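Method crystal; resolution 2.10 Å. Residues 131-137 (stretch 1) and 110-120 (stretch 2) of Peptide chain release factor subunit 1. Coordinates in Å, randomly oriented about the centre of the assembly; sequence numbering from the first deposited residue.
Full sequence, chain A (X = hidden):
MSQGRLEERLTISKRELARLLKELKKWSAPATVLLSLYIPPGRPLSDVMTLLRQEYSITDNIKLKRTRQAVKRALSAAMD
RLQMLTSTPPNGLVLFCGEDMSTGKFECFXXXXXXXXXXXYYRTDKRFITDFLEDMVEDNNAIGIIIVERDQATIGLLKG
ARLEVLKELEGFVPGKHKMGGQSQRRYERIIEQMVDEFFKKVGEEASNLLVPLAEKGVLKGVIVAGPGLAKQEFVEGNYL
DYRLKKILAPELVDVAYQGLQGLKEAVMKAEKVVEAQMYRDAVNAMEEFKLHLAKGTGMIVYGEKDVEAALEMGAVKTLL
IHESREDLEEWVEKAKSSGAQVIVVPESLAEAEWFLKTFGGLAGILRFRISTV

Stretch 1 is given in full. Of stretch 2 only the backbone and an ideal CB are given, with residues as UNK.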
# COMPACT_ATOMS: atom_id res chain seq x y z
N ASP A 131 10.94 1.92 -4.13
CA ASP A 131 9.99 2.71 -4.89
C ASP A 131 9.45 2.04 -6.13
O ASP A 131 8.31 1.60 -6.16
CB ASP A 131 10.64 4.04 -5.32
CG ASP A 131 10.72 5.04 -4.18
OD1 ASP A 131 10.56 4.62 -3.02
OD2 ASP A 131 10.96 6.24 -4.46
N PHE A 132 10.28 1.99 -7.16
CA PHE A 132 9.85 1.59 -8.50
C PHE A 132 9.27 0.19 -8.50
O PHE A 132 8.37 -0.12 -9.28
CB PHE A 132 11.03 1.67 -9.48
CG PHE A 132 11.95 2.87 -9.27
CD1 PHE A 132 12.73 2.98 -8.13
CD2 PHE A 132 12.05 3.86 -10.24
CE1 PHE A 132 13.58 4.05 -7.96
CE2 PHE A 132 12.89 4.94 -10.06
CZ PHE A 132 13.65 5.03 -8.92
N LEU A 133 9.79 -0.66 -7.61
CA LEU A 133 9.43 -2.08 -7.60
C LEU A 133 8.05 -2.32 -7.02
O LEU A 133 7.30 -3.18 -7.49
CB LEU A 133 10.46 -2.87 -6.79
CG LEU A 133 11.89 -2.79 -7.33
CD1 LEU A 133 12.90 -3.37 -6.34
CD2 LEU A 133 11.98 -3.49 -8.68
N GLU A 134 7.72 -1.56 -5.98
CA GLU A 134 6.41 -1.69 -5.33
C GLU A 134 5.28 -1.33 -6.27
O GLU A 134 4.15 -1.77 -6.09
CB GLU A 134 6.34 -0.83 -4.08
CG GLU A 134 7.35 -1.20 -3.01
CD GLU A 134 6.94 -0.71 -1.64
OE1 GLU A 134 7.59 0.24 -1.13
OE2 GLU A 134 5.97 -1.28 -1.07
N ASP A 135 5.58 -0.53 -7.29
CA ASP A 135 4.55 -0.05 -8.21
C ASP A 135 4.07 -1.10 -9.22
O ASP A 135 2.98 -0.97 -9.79
CB ASP A 135 5.03 1.21 -8.93
CG ASP A 135 4.92 2.45 -8.06
OD1 ASP A 135 5.73 3.37 -8.25
OD2 ASP A 135 4.02 2.49 -7.20
N MET A 136 4.87 -2.15 -9.43
CA MET A 136 4.49 -3.20 -10.37
C MET A 136 4.18 -4.50 -9.63
O MET A 136 3.71 -5.47 -10.23
CB MET A 136 5.57 -3.43 -11.42
CG MET A 136 5.16 -4.33 -12.60
SD MET A 136 4.09 -3.57 -13.85
CE MET A 136 4.33 -4.69 -15.23
N VAL A 137 4.45 -4.52 -8.33
CA VAL A 137 4.02 -5.62 -7.48
C VAL A 137 2.61 -5.28 -7.01
O VAL A 137 1.93 -6.07 -6.35
CB VAL A 137 4.94 -5.75 -6.27
CG1 VAL A 137 4.61 -4.67 -5.25
CG2 VAL A 137 4.80 -7.10 -5.65
N UNK A 110 20.68 -9.20 -6.25
CA UNK A 110 20.73 -8.80 -7.65
C UNK A 110 19.70 -9.54 -8.47
O UNK A 110 19.60 -10.74 -8.36
CB UNK A 110 22.13 -9.04 -8.23
N UNK A 111 18.93 -8.83 -9.28
CA UNK A 111 17.95 -9.50 -10.13
C UNK A 111 17.48 -8.65 -11.30
O UNK A 111 17.81 -7.45 -11.41
CB UNK A 111 16.74 -9.91 -9.29
N UNK A 112 16.71 -9.29 -12.18
CA UNK A 112 16.00 -8.55 -13.21
C UNK A 112 14.51 -8.55 -12.84
O UNK A 112 13.98 -9.57 -12.44
CB UNK A 112 16.24 -9.16 -14.59
N UNK A 113 13.85 -7.39 -12.93
CA UNK A 113 12.45 -7.29 -12.51
C UNK A 113 11.47 -7.77 -13.58
O UNK A 113 11.84 -7.80 -14.76
CB UNK A 113 12.13 -5.84 -12.14
N UNK A 114 10.23 -8.12 -13.19
CA UNK A 114 9.26 -8.62 -14.17
C UNK A 114 8.95 -7.54 -15.20
O UNK A 114 8.58 -7.82 -16.34
CB UNK A 114 7.97 -9.08 -13.48
N UNK A 115 9.13 -6.30 -14.76
CA UNK A 115 8.84 -5.10 -15.52
C UNK A 115 10.15 -4.41 -15.91
O UNK A 115 11.08 -4.35 -15.12
CB UNK A 115 7.94 -4.16 -14.72
N UNK A 116 10.22 -3.87 -17.14
CA UNK A 116 11.43 -3.16 -17.55
C UNK A 116 11.56 -1.83 -16.81
O UNK A 116 10.62 -1.03 -16.82
CB UNK A 116 11.42 -2.92 -19.06
N UNK A 117 12.69 -1.59 -16.17
CA UNK A 117 12.93 -0.29 -15.57
C UNK A 117 13.43 0.64 -16.67
O UNK A 117 13.98 0.17 -17.68
CB UNK A 117 13.93 -0.38 -14.41
N UNK A 118 13.22 1.94 -16.51
CA UNK A 118 13.62 2.89 -17.54
C UNK A 118 14.51 4.00 -17.01
O UNK A 118 15.30 4.58 -17.76
CB UNK A 118 12.38 3.50 -18.19
N UNK A 119 14.41 4.26 -15.71
CA UNK A 119 15.17 5.35 -15.09
C UNK A 119 16.29 4.85 -14.19
O UNK A 119 16.06 4.23 -13.15
CB UNK A 119 14.23 6.25 -14.28
N UNK A 120 17.53 5.11 -14.62
CA UNK A 120 18.68 4.74 -13.81
C UNK A 120 18.56 5.40 -12.45
O UNK A 120 18.08 6.53 -12.35
CB UNK A 120 19.99 5.14 -14.49

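Position 110 has an extended backbone, and its CB has nothing of stretch 1 within reach, so this contact leaves the choice open; Met110 stays clear of it. Position 111 is also extended, with a CB directed toward stretch 1 but starting far from it. A short side chain would leave the gap unfilled, whereas a long or aromatic apolar one could reach the methyl groups of Leu133. Phe111, at chi1 60° (p), does so: Phe111 CZ lies 4.0 Å from Leu133 CD1, which sits at the ring's edge, near its plane. Position 112 is out of reach and almost unconstrained; Ser112 has its OG hydrogen-bonded elsewhere in the structure.

At position 113 the ideal CB is already 4.2 Å from Leu133 CD2, so a compact apolar group would suffice. A phi of -82° also admits proline, though alanine or valine would serve the contact as well. Pro113 is deposited, its CB 4.3 Å from Leu133 CD2, so Leu133 packs against both Phe111 and Pro113. Position 114 points toward stretch 1 without nearing it, and its phi of -63° suits proline among many others; Pro114 adds little.

Position 115 comes closest. Its ideal CB stands 3.5 Å from Met136 CG and points toward a stretch that offers the aliphatic parts of Leu133 and Met136 beside carbonyl oxygens. A medium or long apolar side chain would be the first guess, with glutamine plausible for its donor. The deposited Glu115 defies that reading. Its chi1 is 65° (p) and its chi2, at -103°, lies between wells; Glu115 OE2 ends only 3.0 Å from Met136 CB, 3.8 Å from Leu133 O and 3.9 Å from Phe132 O. No hydrogen bond crosses the contact, and neither carboxylate oxygen has a partner anywhere in the model. Glu115 therefore fills space without any visible polar reward.

Position 116 is out of reach, so many residues would do; it is Pro116. Position 117 aims toward stretch 1 from a distance, favouring a branched or long apolar group; Ile117, with chi1 off-well at 28°, covers some surface, but its CG2 stays 4.8 Å from Phe132 CB. Position 118 is free of the contact, so any side chain would suit it; it holds Arg118.

At position 119 the ideal CB lies 4.6 Å from Phe132 CE2, calling for a modest apolar group such as valine, isoleucine or leucine. Val119 places CG1 3.6 Å from Phe132 CE2, approaching the ring obliquely. Position 120 points away, leaving the choice open, and Phe120 takes no part.

Stretch 2 (110-120) MFSPPEPIRVF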
# COMPACT_ATOMS: atom_id res chain seq x y z
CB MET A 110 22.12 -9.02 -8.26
CG MET A 110 22.20 -8.41 -9.66
SD MET A 110 23.77 -8.59 -10.53
CE MET A 110 24.06 -10.35 -10.41
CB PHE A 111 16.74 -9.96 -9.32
CG PHE A 111 16.03 -8.84 -8.63
CD1 PHE A 111 14.90 -8.27 -9.21
CD2 PHE A 111 16.48 -8.35 -7.42
CE1 PHE A 111 14.23 -7.23 -8.59
CE2 PHE A 111 15.82 -7.30 -6.79
CZ PHE A 111 14.69 -6.75 -7.38
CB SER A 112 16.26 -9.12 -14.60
OG SER A 112 15.66 -8.32 -15.61
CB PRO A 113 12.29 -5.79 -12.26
CG PRO A 113 13.25 -5.15 -13.22
CD PRO A 113 14.42 -6.09 -13.32
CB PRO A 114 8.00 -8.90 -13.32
CG PRO A 114 8.41 -8.74 -11.90
CD PRO A 114 9.63 -7.89 -11.87
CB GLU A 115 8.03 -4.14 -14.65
CG GLU A 115 8.81 -3.62 -13.41
CD GLU A 115 8.41 -4.29 -12.10
OE1 GLU A 115 7.95 -5.44 -12.14
OE2 GLU A 115 8.54 -3.66 -11.02
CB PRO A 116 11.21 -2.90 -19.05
CG PRO A 116 9.99 -3.68 -19.42
CD PRO A 116 9.18 -3.84 -18.18
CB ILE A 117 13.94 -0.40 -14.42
CG1 ILE A 117 14.88 -1.57 -14.66
CG2 ILE A 117 13.23 -0.65 -13.11
CD1 ILE A 117 15.74 -1.90 -13.45
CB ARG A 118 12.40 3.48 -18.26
CG ARG A 118 12.23 2.98 -19.70
CD ARG A 118 12.41 1.47 -19.76
NE ARG A 118 12.46 0.92 -21.11
CZ ARG A 118 11.41 0.45 -21.77
NH1 ARG A 118 10.21 0.47 -21.21
NH2 ARG A 118 11.55 -0.04 -23.00
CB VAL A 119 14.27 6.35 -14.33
CG1 VAL A 119 13.14 5.63 -13.63
CG2 VAL A 119 15.10 7.18 -13.33
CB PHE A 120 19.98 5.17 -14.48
CG PHE A 120 21.20 4.93 -13.64
CD1 PHE A 120 21.77 3.67 -13.58
CD2 PHE A 120 21.78 5.96 -12.93
CE1 PHE A 120 22.90 3.44 -12.81
CE2 PHE A 120 22.91 5.74 -12.16
CZ PHE A 120 23.47 4.48 -12.10
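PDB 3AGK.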